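Local coordinates for period circadian protein homolog 2 (Mus musculus, PDB 3GDI), which probably helps to regulate transcription in the mammalian circadian clock, pairing with a second copy of itself in a dimer of tandem PAS domain fragments, at residues S71-Y76 and F123-Y128; P199-L204 and Q294-Q299; L204-R209 and G239-L244; F251-P254 and I259-I262. All coordinates share one frame; numbering follows the deposited sequence.

Contact 1: S71-Y76 and F123-Y128; sequences SVFHSY and FRMTPY
F73 and M125 meet ring edge to methyl: CE of M125 sits near the plane of the phenyl ring, beyond its rim, 4.2 Å from CD2 of F73. The methyl, not the sulfur, makes the touch. F73 directs its ring at the strand because CG is anti to the backbone N (chi1 171°); its first side-chain bond heads neither at the strand nor away from it, and only the ring end comes close. M125 points toward the helix and runs extended as far as SD, where chi3 of -79° bends the terminal methyl to one side. Two residues on, P127 projects from the same face of the strand, and its CG lies 3.7 Å from the backbone O of Y76. The Y76 side chain starts toward the strand, but its ring swings off to meet that of F104, the two planes nearly parallel. The pairs join helix 70-76 to strand 121-131, a helix laid on the antiparallel sheet as is usual in a PAS domain, here the PAS-A part. V62 also touches F73, and A148 and L146 of the next strand flank M125 and P127. With no hydrogen bond across the interface and about 108 Å² buried, the chemistry implies an undirected, mainly hydrophobic attachment, whose geometry is set by side-chain shape.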
loop_
_atom_site.group_PDB
_atom_site.type_symbol
_atom_site.label_atom_id
_atom_site.label_comp_id
_atom_site.label_asym_id
_atom_site.label_seq_id
_atom_site.Cartn_x
_atom_site.Cartn_y
_atom_site.Cartn_z
ATOM N N SER A 71 6.647 11.167 -6.229
ATOM C CA SER A 71 6.616 10.513 -4.919
ATOM C C SER A 71 6.717 9.003 -5.114
ATOM O O SER A 71 7.334 8.296 -4.304
ATOM C CB SER A 71 5.319 10.855 -4.172
ATOM O OG SER A 71 4.192 10.215 -4.753
ATOM N N VAL A 72 6.116 8.516 -6.198
ATOM C CA VAL A 72 6.146 7.095 -6.532
ATOM C C VAL A 72 7.583 6.656 -6.826
ATOM O O VAL A 72 8.068 5.676 -6.268
ATOM C CB VAL A 72 5.248 6.812 -7.763
ATOM C CG1 VAL A 72 5.340 5.349 -8.173
ATOM C CG2 VAL A 72 3.810 7.186 -7.434
ATOM N N PHE A 73 8.253 7.402 -7.701
ATOM C CA PHE A 73 9.635 7.126 -8.092
ATOM C C PHE A 73 10.571 7.028 -6.891
ATOM O O PHE A 73 11.402 6.142 -6.824
ATOM C CB PHE A 73 10.126 8.224 -9.053
ATOM C CG PHE A 73 11.598 8.156 -9.362
ATOM C CD1 PHE A 73 12.531 8.746 -8.517
ATOM C CD2 PHE A 73 12.050 7.491 -10.494
ATOM C CE1 PHE A 73 13.895 8.674 -8.794
ATOM C CE2 PHE A 73 13.404 7.412 -10.779
ATOM C CZ PHE A 73 14.332 8.006 -9.926
ATOM N N HIS A 74 10.441 7.953 -5.951
ATOM C CA HIS A 74 11.281 7.956 -4.759
ATOM C C HIS A 74 10.995 6.738 -3.894
ATOM O O HIS A 74 11.907 6.111 -3.348
ATOM C CB HIS A 74 11.030 9.230 -3.955
ATOM C CG HIS A 74 11.642 10.453 -4.563
ATOM N ND1 HIS A 74 11.046 11.695 -4.500
ATOM C CD2 HIS A 74 12.806 10.626 -5.239
ATOM C CE1 HIS A 74 11.815 12.580 -5.111
ATOM N NE2 HIS A 74 12.888 11.957 -5.567
ATOM N N SER A 75 9.717 6.404 -3.772
ATOM C CA SER A 75 9.310 5.255 -2.973
ATOM C C SER A 75 9.934 3.947 -3.465
ATOM O O SER A 75 10.447 3.167 -2.670
ATOM C CB SER A 75 7.789 5.129 -2.973
ATOM O OG SER A 75 7.403 3.875 -2.451
ATOM N N TYR A 76 9.899 3.718 -4.773
ATOM C CA TYR A 76 10.445 2.497 -5.349
ATOM C C TYR A 76 11.947 2.543 -5.600
ATOM O O TYR A 76 12.535 1.554 -6.025
ATOM C CB TYR A 76 9.724 2.169 -6.660
ATOM C CG TYR A 76 8.341 1.563 -6.490
ATOM C CD1 TYR A 76 8.180 0.210 -6.155
ATOM C CD2 TYR A 76 7.191 2.334 -6.674
ATOM C CE1 TYR A 76 6.909 -0.361 -6.013
ATOM C CE2 TYR A 76 5.912 1.772 -6.533
ATOM C CZ TYR A 76 5.782 0.422 -6.202
ATOM O OH TYR A 76 4.529 -0.127 -6.054
ATOM N N PHE A 123 5.923 4.585 -18.828
ATOM C CA PHE A 123 7.144 3.783 -18.899
ATOM C C PHE A 123 7.198 2.787 -17.754
ATOM O O PHE A 123 6.864 3.110 -16.615
ATOM C CB PHE A 123 8.382 4.683 -18.828
ATOM C CG PHE A 123 8.827 5.205 -20.155
ATOM C CD1 PHE A 123 9.734 4.484 -20.929
ATOM C CD2 PHE A 123 8.320 6.398 -20.652
ATOM C CE1 PHE A 123 10.127 4.940 -22.181
ATOM C CE2 PHE A 123 8.704 6.869 -21.903
ATOM C CZ PHE A 123 9.610 6.139 -22.672
ATOM N N ARG A 124 7.601 1.564 -18.055
ATOM C CA ARG A 124 7.721 0.567 -17.013
ATOM C C ARG A 124 9.179 0.652 -16.647
ATOM O O ARG A 124 10.032 0.656 -17.530
ATOM C CB ARG A 124 7.406 -0.818 -17.549
ATOM C CG ARG A 124 7.431 -1.891 -16.485
ATOM C CD ARG A 124 8.275 -3.069 -16.928
ATOM N NE ARG A 124 8.204 -4.173 -15.977
ATOM C CZ ARG A 124 8.979 -5.251 -16.021
ATOM N NH1 ARG A 124 9.892 -5.371 -16.975
ATOM N NH2 ARG A 124 8.840 -6.209 -15.113
ATOM N N MET A 125 9.478 0.728 -15.358
ATOM C CA MET A 125 10.861 0.837 -14.943
ATOM C C MET A 125 11.284 -0.161 -13.879
ATOM O O MET A 125 10.526 -0.467 -12.960
ATOM C CB MET A 125 11.125 2.254 -14.452
ATOM C CG MET A 125 10.750 3.314 -15.462
ATOM S SD MET A 125 11.423 4.908 -15.004
ATOM C CE MET A 125 10.250 5.418 -13.727
ATOM N N THR A 126 12.503 -0.670 -14.017
ATOM C CA THR A 126 13.053 -1.623 -13.065
ATOM C C THR A 126 14.281 -0.948 -12.467
ATOM O O THR A 126 15.208 -0.576 -13.191
ATOM C CB THR A 126 13.478 -2.934 -13.748
ATOM O OG1 THR A 126 12.517 -3.297 -14.746
ATOM C CG2 THR A 126 13.557 -4.056 -12.723
ATOM N N PRO A 127 14.294 -0.772 -11.136
ATOM C CA PRO A 127 15.374 -0.138 -10.380
ATOM C C PRO A 127 16.472 -1.069 -9.876
ATOM O O PRO A 127 16.194 -2.105 -9.265
ATOM C CB PRO A 127 14.625 0.512 -9.231
ATOM C CG PRO A 127 13.629 -0.547 -8.902
ATOM C CD PRO A 127 13.125 -0.995 -10.265
ATOM N N TYR A 128 17.719 -0.672 -10.115
ATOM C CA TYR A 128 18.879 -1.444 -9.681
ATOM C C TYR A 128 19.865 -0.549 -8.936
ATOM O O TYR A 128 20.160 0.562 -9.378
ATOM C CB TYR A 128 19.580 -2.072 -10.888
ATOM C CG TYR A 128 18.762 -3.129 -11.579
ATOM C CD1 TYR A 128 18.335 -4.265 -10.890
ATOM C CD2 TYR A 128 18.415 -3.002 -12.923
ATOM C CE1 TYR A 128 17.582 -5.253 -11.524
ATOM C CE2 TYR A 128 17.664 -3.984 -13.572
ATOM C CZ TYR A 128 17.251 -5.107 -12.866
ATOM O OH TYR A 128 16.517 -6.088 -13.497
#

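Contact 2: P199-L204 and Q294-Q299; sequences PVLVQL and QELTEQ
L201 drives one branch, CD2, into the helix opposite, where it touches L296 and T297 together: CD2 of L201 lies 3.8 Å from CB of L296 and also 3.8 Å from OG1 of T297. This is the tight part of the contact. The L201 side chain crosses that of L296 at about a right angle, while the L201 and T297 side chains run antiparallel alongside one another. Half of the 114 Å² buried here belongs to L201. M212 of helix 209-221 packs on L201 and L213 of the same helix on L296, so the hydrophobic end continues beyond the two segments.

The other part is looser and bridged by solvent. A water accepts from the backbone N of L201, at 3.1 Å, and donates to OG1 of T297, also at 3.1 Å. OG1 stands anti to the carbonyl carbon (chi1 -73°), from where it also bonds to the backbone O of V293, one turn earlier. On the outer surface of helix 291-303, E298 packs on P83 of the second subunit; Y80 of that subunit packs on P199.

The contact joins the short, weakly bonded helix 200-203 of the PAS fold to the C-terminal helix. Its chemistry is divided: a leucine branch gives van der Waals packing without direction, and the water gives polarity with direction, supplying an acceptor for a first-turn amide while the T297 hydroxyl is used twice, donating to O of V293 and accepting from the water.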
loop_
_atom_site.group_PDB
_atom_site.type_symbol
_atom_site.label_atom_id
_atom_site.label_comp_id
_atom_site.label_asym_id
_atom_site.label_seq_id
_atom_site.Cartn_x
_atom_site.Cartn_y
_atom_site.Cartn_z
ATOM N N PRO A 199 -11.918 4.359 -4.524
ATOM C CA PRO A 199 -13.080 3.465 -4.529
ATOM C C PRO A 199 -13.147 2.563 -5.741
ATOM O O PRO A 199 -13.055 3.019 -6.872
ATOM C CB PRO A 199 -14.276 4.428 -4.475
ATOM C CG PRO A 199 -13.714 5.660 -3.807
ATOM C CD PRO A 199 -12.353 5.769 -4.485
ATOM N N VAL A 200 -13.313 1.277 -5.485
ATOM C CA VAL A 200 -13.444 0.286 -6.535
ATOM C C VAL A 200 -14.681 0.612 -7.362
ATOM O O VAL A 200 -14.643 0.612 -8.588
ATOM C CB VAL A 200 -13.643 -1.108 -5.923
ATOM C CG1 VAL A 200 -14.054 -2.110 -6.994
ATOM C CG2 VAL A 200 -12.371 -1.538 -5.213
ATOM N N LEU A 201 -15.778 0.891 -6.667
ATOM C CA LEU A 201 -17.056 1.185 -7.300
ATOM C C LEU A 201 -17.068 2.359 -8.263
ATOM O O LEU A 201 -17.891 2.411 -9.173
ATOM C CB LEU A 201 -18.121 1.395 -6.224
ATOM C CG LEU A 201 -18.904 0.137 -5.849
ATOM C CD1 LEU A 201 -17.947 -1.017 -5.713
ATOM C CD2 LEU A 201 -19.677 0.360 -4.555
ATOM N N VAL A 202 -16.163 3.306 -8.056
ATOM C CA VAL A 202 -16.087 4.474 -8.919
ATOM C C VAL A 202 -15.728 4.078 -10.352
ATOM O O VAL A 202 -16.283 4.621 -11.311
ATOM C CB VAL A 202 -15.079 5.517 -8.328
ATOM C CG1 VAL A 202 -14.350 6.275 -9.416
ATOM C CG2 VAL A 202 -15.842 6.501 -7.475
ATOM N N GLN A 203 -14.828 3.111 -10.497
ATOM C CA GLN A 203 -14.411 2.650 -11.818
ATOM C C GLN A 203 -15.464 1.815 -12.533
ATOM O O GLN A 203 -15.361 1.583 -13.729
ATOM C CB GLN A 203 -13.137 1.819 -11.711
ATOM C CG GLN A 203 -11.972 2.554 -11.106
ATOM C CD GLN A 203 -11.643 3.826 -11.848
ATOM O OE1 GLN A 203 -11.716 3.881 -13.071
ATOM N NE2 GLN A 203 -11.258 4.853 -11.111
ATOM N N LEU A 204 -16.471 1.345 -11.816
ATOM C CA LEU A 204 -17.489 0.525 -12.455
ATOM C C LEU A 204 -18.564 1.371 -13.109
ATOM O O LEU A 204 -18.830 2.488 -12.682
ATOM C CB LEU A 204 -18.130 -0.426 -11.432
ATOM C CG LEU A 204 -17.562 -1.842 -11.274
ATOM C CD1 LEU A 204 -16.068 -1.833 -11.036
ATOM C CD2 LEU A 204 -18.259 -2.494 -10.114
ATOM N N GLN A 294 -20.840 6.199 -2.109
ATOM C CA GLN A 294 -20.556 6.201 -0.678
ATOM C C GLN A 294 -21.505 5.231 0.019
ATOM O O GLN A 294 -21.085 4.376 0.794
ATOM C CB GLN A 294 -20.753 7.602 -0.098
ATOM C CG GLN A 294 -19.901 8.682 -0.748
ATOM C CD GLN A 294 -20.235 10.071 -0.227
ATOM O OE1 GLN A 294 -19.649 11.068 -0.654
ATOM N NE2 GLN A 294 -21.182 10.142 0.703
ATOM N N GLU A 295 -22.788 5.378 -0.279
ATOM C CA GLU A 295 -23.835 4.543 0.293
ATOM C C GLU A 295 -23.593 3.052 0.084
ATOM O O GLU A 295 -23.619 2.265 1.034
ATOM C CB GLU A 295 -25.188 4.910 -0.330
ATOM C CG GLU A 295 -26.331 3.971 0.055
ATOM C CD GLU A 295 -27.489 4.001 -0.941
ATOM O OE1 GLU A 295 -28.483 3.269 -0.722
ATOM O OE2 GLU A 295 -27.401 4.748 -1.943
ATOM N N LEU A 296 -23.378 2.671 -1.171
ATOM C CA LEU A 296 -23.158 1.278 -1.534
ATOM C C LEU A 296 -21.855 0.743 -0.936
ATOM O O LEU A 296 -21.758 -0.427 -0.570
ATOM C CB LEU A 296 -23.133 1.149 -3.059
ATOM C CG LEU A 296 -23.877 -0.033 -3.684
ATOM C CD1 LEU A 296 -23.365 -1.338 -3.103
ATOM C CD2 LEU A 296 -25.364 0.108 -3.421
ATOM N N THR A 297 -20.860 1.619 -0.837
ATOM C CA THR A 297 -19.569 1.255 -0.291
ATOM C C THR A 297 -19.687 0.855 1.176
ATOM O O THR A 297 -19.346 -0.264 1.543
ATOM C CB THR A 297 -18.564 2.425 -0.449
ATOM O OG1 THR A 297 -18.182 2.543 -1.825
ATOM C CG2 THR A 297 -17.326 2.202 0.396
ATOM N N GLU A 298 -20.184 1.753 2.017
ATOM C CA GLU A 298 -20.302 1.437 3.438
ATOM C C GLU A 298 -21.199 0.220 3.660
ATOM O O GLU A 298 -21.050 -0.516 4.637
ATOM C CB GLU A 298 -20.836 2.650 4.216
ATOM C CG GLU A 298 -20.829 2.473 5.737
ATOM C CD GLU A 298 -20.890 3.802 6.495
ATOM O OE1 GLU A 298 -21.764 4.645 6.171
ATOM O OE2 GLU A 298 -20.067 4.000 7.421
ATOM N N GLN A 299 -22.117 0.009 2.727
ATOM C CA GLN A 299 -23.051 -1.104 2.789
ATOM C C GLN A 299 -22.306 -2.423 2.600
ATOM O O GLN A 299 -22.615 -3.427 3.240
ATOM C CB GLN A 299 -24.097 -0.927 1.692
ATOM C CG GLN A 299 -25.347 -1.751 1.843
ATOM C CD GLN A 299 -26.310 -1.523 0.690
ATOM O OE1 GLN A 299 -26.554 -0.378 0.286
ATOM N NE2 GLN A 299 -26.866 -2.610 0.155
HETATM O O HOH W 1 -15.857 1.623 -3.690
#

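Contact 3: L204-R209 and G239-L244; sequences LHPSDR and GEYITL
H205 rests on the ring of Y241, opening a type I beta turn (H205 to D208) that leads into helix 209-221 of the second PAS fold. CB of H205 lies over one face of the tyrosine ring in a CH-pi contact, 4.2 Å from the centroid and 27° off the normal. CG of H205 is anti to the backbone N (chi1 -179°), which brings the imidazole over the same tyrosine, with ND1 toward the ring's rim; the planes of the H205 and Y241 rings are inclined obliquely, at 44°. Beyond the ring, the hydroxyl reaches P206: OH of Y241 is 3.6 Å from CD of P206.

A second shell of mostly weak bonds surrounds these groups. A water lies 2.6 Å from OH of Y241 and gives a weak bond to the backbone O of L204. That same carbonyl O receives weak bonds from NE and NH2 of R209, each at 3.2 Å, and R209 further bonds weakly to L201 O and V202 O. Replacing Y241 with an alanine would probably deprive H205 of the surface beneath its CB and imidazole, and leave the water without its phenolic partner.

Farther out, R233 of the neighbouring strand 227-235 holds the turn at both ends, through a backbone bond to H205 and from its N to OD1 of D208. The turn itself is closed by N of D208 donating to O of H205 at 2.8 Å.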
loop_
_atom_site.group_PDB
_atom_site.type_symbol
_atom_site.label_atom_id
_atom_site.label_comp_id
_atom_site.label_asym_id
_atom_site.label_seq_id
_atom_site.Cartn_x
_atom_site.Cartn_y
_atom_site.Cartn_z
ATOM N N LEU A 204 -16.471 1.345 -11.816
ATOM C CA LEU A 204 -17.489 0.525 -12.455
ATOM C C LEU A 204 -18.564 1.371 -13.109
ATOM O O LEU A 204 -18.830 2.488 -12.682
ATOM C CB LEU A 204 -18.130 -0.426 -11.432
ATOM C CG LEU A 204 -17.562 -1.842 -11.274
ATOM C CD1 LEU A 204 -16.068 -1.833 -11.036
ATOM C CD2 LEU A 204 -18.259 -2.494 -10.114
ATOM N N HIS A 205 -19.177 0.841 -14.160
ATOM C CA HIS A 205 -20.235 1.561 -14.831
ATOM C C HIS A 205 -21.337 1.743 -13.796
ATOM O O HIS A 205 -21.603 0.841 -13.007
ATOM C CB HIS A 205 -20.770 0.750 -16.017
ATOM C CG HIS A 205 -21.863 1.442 -16.774
ATOM N ND1 HIS A 205 -21.709 1.872 -18.074
ATOM C CD2 HIS A 205 -23.101 1.839 -16.388
ATOM C CE1 HIS A 205 -22.801 2.513 -18.453
ATOM N NE2 HIS A 205 -23.660 2.507 -17.449
ATOM N N PRO A 206 -21.987 2.916 -13.780
ATOM C CA PRO A 206 -23.063 3.170 -12.814
ATOM C C PRO A 206 -24.178 2.117 -12.769
ATOM O O PRO A 206 -24.865 1.986 -11.764
ATOM C CB PRO A 206 -23.570 4.570 -13.205
ATOM C CG PRO A 206 -23.061 4.785 -14.609
ATOM C CD PRO A 206 -21.710 4.118 -14.582
ATOM N N SER A 207 -24.355 1.359 -13.843
ATOM C CA SER A 207 -25.396 0.328 -13.868
ATOM C C SER A 207 -24.904 -1.041 -13.390
ATOM O O SER A 207 -25.688 -1.977 -13.271
ATOM C CB SER A 207 -25.975 0.186 -15.278
ATOM O OG SER A 207 -26.539 1.410 -15.714
ATOM N N ASP A 208 -23.605 -1.155 -13.127
ATOM C CA ASP A 208 -23.031 -2.405 -12.659
ATOM C C ASP A 208 -22.538 -2.268 -11.222
ATOM O O ASP A 208 -21.875 -3.158 -10.697
ATOM C CB ASP A 208 -21.888 -2.827 -13.577
ATOM C CG ASP A 208 -22.368 -3.179 -14.978
ATOM O OD1 ASP A 208 -21.514 -3.388 -15.878
ATOM O OD2 ASP A 208 -23.604 -3.250 -15.176
ATOM N N ARG A 209 -22.863 -1.148 -10.586
ATOM C CA ARG A 209 -22.455 -0.920 -9.211
ATOM C C ARG A 209 -23.309 -1.707 -8.225
ATOM O O ARG A 209 -22.784 -2.371 -7.328
ATOM C CB ARG A 209 -22.507 0.566 -8.888
ATOM C CG ARG A 209 -21.370 1.298 -9.507
ATOM C CD ARG A 209 -21.432 2.774 -9.271
ATOM N NE ARG A 209 -20.334 3.401 -9.988
ATOM C CZ ARG A 209 -20.251 4.696 -10.254
ATOM N NH1 ARG A 209 -21.212 5.516 -9.857
ATOM N NH2 ARG A 209 -19.211 5.167 -10.933
ATOM N N GLY A 239 -11.799 7.193 -20.364
ATOM C CA GLY A 239 -13.231 7.364 -20.155
ATOM C C GLY A 239 -14.103 6.313 -20.810
ATOM O O GLY A 239 -15.321 6.298 -20.633
ATOM N N GLU A 240 -13.475 5.420 -21.560
ATOM C CA GLU A 240 -14.192 4.363 -22.251
ATOM C C GLU A 240 -14.233 3.128 -21.366
ATOM O O GLU A 240 -13.295 2.869 -20.610
ATOM C CB GLU A 240 -13.468 4.025 -23.548
ATOM C CG GLU A 240 -14.360 3.730 -24.710
ATOM C CD GLU A 240 -14.089 4.669 -25.855
ATOM O OE1 GLU A 240 -14.407 5.871 -25.721
ATOM O OE2 GLU A 240 -13.545 4.216 -26.884
ATOM N N TYR A 241 -15.312 2.361 -21.485
ATOM C CA TYR A 241 -15.502 1.138 -20.713
ATOM C C TYR A 241 -15.107 -0.121 -21.474
ATOM O O TYR A 241 -15.306 -0.204 -22.678
ATOM C CB TYR A 241 -16.967 0.995 -20.327
ATOM C CG TYR A 241 -17.419 1.934 -19.251
ATOM C CD1 TYR A 241 -17.136 1.673 -17.910
ATOM C CD2 TYR A 241 -18.111 3.101 -19.569
ATOM C CE1 TYR A 241 -17.530 2.555 -16.911
ATOM C CE2 TYR A 241 -18.507 3.991 -18.573
ATOM C CZ TYR A 241 -18.213 3.710 -17.251
ATOM O OH TYR A 241 -18.612 4.582 -16.266
ATOM N N ILE A 242 -14.541 -1.093 -20.766
ATOM C CA ILE A 242 -14.204 -2.372 -21.370
ATOM C C ILE A 242 -15.077 -3.384 -20.631
ATOM O O ILE A 242 -15.400 -3.191 -19.458
ATOM C CB ILE A 242 -12.707 -2.744 -21.202
ATOM C CG1 ILE A 242 -12.309 -2.720 -19.722
ATOM C CG2 ILE A 242 -11.845 -1.807 -22.041
ATOM C CD1 ILE A 242 -10.884 -3.215 -19.455
ATOM N N THR A 243 -15.489 -4.441 -21.319
ATOM C CA THR A 243 -16.341 -5.447 -20.706
ATOM C C THR A 243 -15.508 -6.581 -20.166
ATOM O O THR A 243 -14.741 -7.209 -20.892
ATOM C CB THR A 243 -17.362 -5.984 -21.717
ATOM O OG1 THR A 243 -18.235 -4.917 -22.096
ATOM C CG2 THR A 243 -18.176 -7.120 -21.130
ATOM N N LEU A 244 -15.679 -6.846 -18.879
ATOM C CA LEU A 244 -14.929 -7.891 -18.207
ATOM C C LEU A 244 -15.712 -9.153 -17.866
ATOM O O LEU A 244 -16.926 -9.120 -17.659
ATOM C CB LEU A 244 -14.339 -7.328 -16.913
ATOM C CG LEU A 244 -13.193 -6.314 -16.966
ATOM C CD1 LEU A 244 -13.395 -5.332 -18.087
ATOM C CD2 LEU A 244 -13.114 -5.599 -15.629
HETATM O O HOH W 2 -17.994 5.464 -13.899
#

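Contact 4: F251-P254 and I259-I262; sequences FINP and ISFI
The F251 ring meets F261 at its edge: CD1 of F261 lies in the phenyl plane, 3.9 Å from CD2 of F251. CB of F261 is equally near that CD2, at 3.9 Å. Across the dimer interface F261 stacks on F261 of the second subunit, and F251 meets F251 of that subunit with planes nearly parallel. Within the chain, F251 and F261 form a bridge pair and send their side chains to the same face of the sheet.

The backbone between them forms a classic beta bulge in the hairpin of strands 241-252 and 259-268 of the PAS fold, S260 and F261 both facing F251. N of F251 donates to O of F261 at 3.0 Å, and N of S260 to O of F251 at 2.9 Å. The register moves by one residue between F251 and I252.

On the opposite face I252 and I259 pair, CG1 of I252 4.0 Å from CG1 of I259, with V308 touching both. At the turn, with CG opposite the backbone N (chi1 -175°), the amide of N253 extends to a water that accepts from ND2 of N253 at 3.1 Å and lies 2.5 Å from OG of S260; OD1 of N253 bonds to N of S256.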
loop_
_atom_site.group_PDB
_atom_site.type_symbol
_atom_site.label_atom_id
_atom_site.label_comp_id
_atom_site.label_asym_id
_atom_site.label_seq_id
_atom_site.Cartn_x
_atom_site.Cartn_y
_atom_site.Cartn_z
ATOM N N PHE A 251 -9.311 -13.492 0.524
ATOM C CA PHE A 251 -8.295 -14.019 1.411
ATOM C C PHE A 251 -8.920 -13.879 2.797
ATOM O O PHE A 251 -9.290 -12.781 3.204
ATOM C CB PHE A 251 -6.995 -13.215 1.310
ATOM C CG PHE A 251 -6.247 -13.423 0.013
ATOM C CD1 PHE A 251 -6.199 -14.682 -0.588
ATOM C CD2 PHE A 251 -5.566 -12.371 -0.592
ATOM C CE1 PHE A 251 -5.475 -14.893 -1.772
ATOM C CE2 PHE A 251 -4.844 -12.565 -1.771
ATOM C CZ PHE A 251 -4.796 -13.831 -2.364
ATOM N N ILE A 252 -9.077 -14.998 3.506
ATOM C CA ILE A 252 -9.684 -14.972 4.838
ATOM C C ILE A 252 -8.684 -15.163 5.973
ATOM O O ILE A 252 -7.964 -16.157 6.024
ATOM C CB ILE A 252 -10.797 -16.056 4.966
ATOM C CG1 ILE A 252 -11.846 -15.856 3.876
ATOM C CG2 ILE A 252 -11.505 -15.942 6.317
ATOM C CD1 ILE A 252 -12.861 -16.984 3.808
ATOM N N ASN A 253 -8.636 -14.200 6.882
ATOM C CA ASN A 253 -7.739 -14.296 8.025
ATOM C C ASN A 253 -8.116 -15.592 8.756
ATOM O O ASN A 253 -9.233 -15.721 9.248
ATOM C CB ASN A 253 -7.950 -13.091 8.951
ATOM C CG ASN A 253 -6.968 -13.057 10.101
ATOM O OD1 ASN A 253 -7.014 -13.892 11.009
ATOM N ND2 ASN A 253 -6.062 -12.092 10.068
ATOM N N PRO A 254 -7.198 -16.567 8.829
ATOM C CA PRO A 254 -7.513 -17.826 9.518
ATOM C C PRO A 254 -7.837 -17.711 11.009
ATOM O O PRO A 254 -8.657 -18.462 11.531
ATOM C CB PRO A 254 -6.274 -18.683 9.261
ATOM C CG PRO A 254 -5.177 -17.664 9.103
ATOM C CD PRO A 254 -5.843 -16.611 8.256
ATOM N N ILE A 259 -12.665 -11.571 6.382
ATOM C CA ILE A 259 -12.068 -11.347 5.076
ATOM C C ILE A 259 -11.110 -10.162 5.168
ATOM O O ILE A 259 -11.490 -9.107 5.687
ATOM C CB ILE A 259 -13.174 -11.054 4.015
ATOM C CG1 ILE A 259 -13.798 -12.373 3.556
ATOM C CG2 ILE A 259 -12.608 -10.238 2.848
ATOM C CD1 ILE A 259 -14.714 -12.253 2.344
ATOM N N SER A 260 -9.876 -10.347 4.682
ATOM C CA SER A 260 -8.856 -9.297 4.682
ATOM C C SER A 260 -8.720 -8.617 3.311
ATOM O O SER A 260 -8.440 -7.418 3.240
ATOM C CB SER A 260 -7.496 -9.862 5.078
ATOM O OG SER A 260 -7.520 -10.424 6.370
ATOM N N PHE A 261 -8.898 -9.382 2.233
ATOM C CA PHE A 261 -8.812 -8.850 0.873
ATOM C C PHE A 261 -9.811 -9.545 -0.050
ATOM O O PHE A 261 -10.201 -10.679 0.188
ATOM C CB PHE A 261 -7.436 -9.094 0.240
ATOM C CG PHE A 261 -6.289 -8.550 1.014
ATOM C CD1 PHE A 261 -5.592 -9.359 1.903
ATOM C CD2 PHE A 261 -5.871 -7.233 0.823
ATOM C CE1 PHE A 261 -4.494 -8.874 2.590
ATOM C CE2 PHE A 261 -4.766 -6.728 1.507
ATOM C CZ PHE A 261 -4.074 -7.546 2.393
ATOM N N ILE A 262 -10.192 -8.861 -1.121
ATOM C CA ILE A 262 -11.083 -9.421 -2.130
ATOM C C ILE A 262 -10.202 -9.388 -3.365
ATOM O O ILE A 262 -9.668 -8.331 -3.686
ATOM C CB ILE A 262 -12.282 -8.510 -2.416
ATOM C CG1 ILE A 262 -13.101 -8.276 -1.139
ATOM C CG2 ILE A 262 -13.131 -9.125 -3.524
ATOM C CD1 ILE A 262 -13.980 -9.452 -0.754
HETATM O O HOH W 3 -5.517 -10.108 7.807
#

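In the fold
From the N terminus, contact 1 closes first: 46 residues separate 71-76 from 123-128, within the PAS-A range, and it is complete before any other opens. Contact 2 then encloses the last three strands of the second sheet, closing an 89-residue loop between 199-204 and 294-299 and joining helix 200-203 to the C-terminal helix. Contacts 3 and 4 both nest inside that loop, one after the other along strand 241-252: contact 3 links its start to the turn before helix 209-221, contact 4 its end to strand 259-268. Contacts 2 and 3 share L204 and touch through R209, whereas contacts 1 and 2 have centres about 30 Å apart. Contacts 2 and 4 both reach the second subunit.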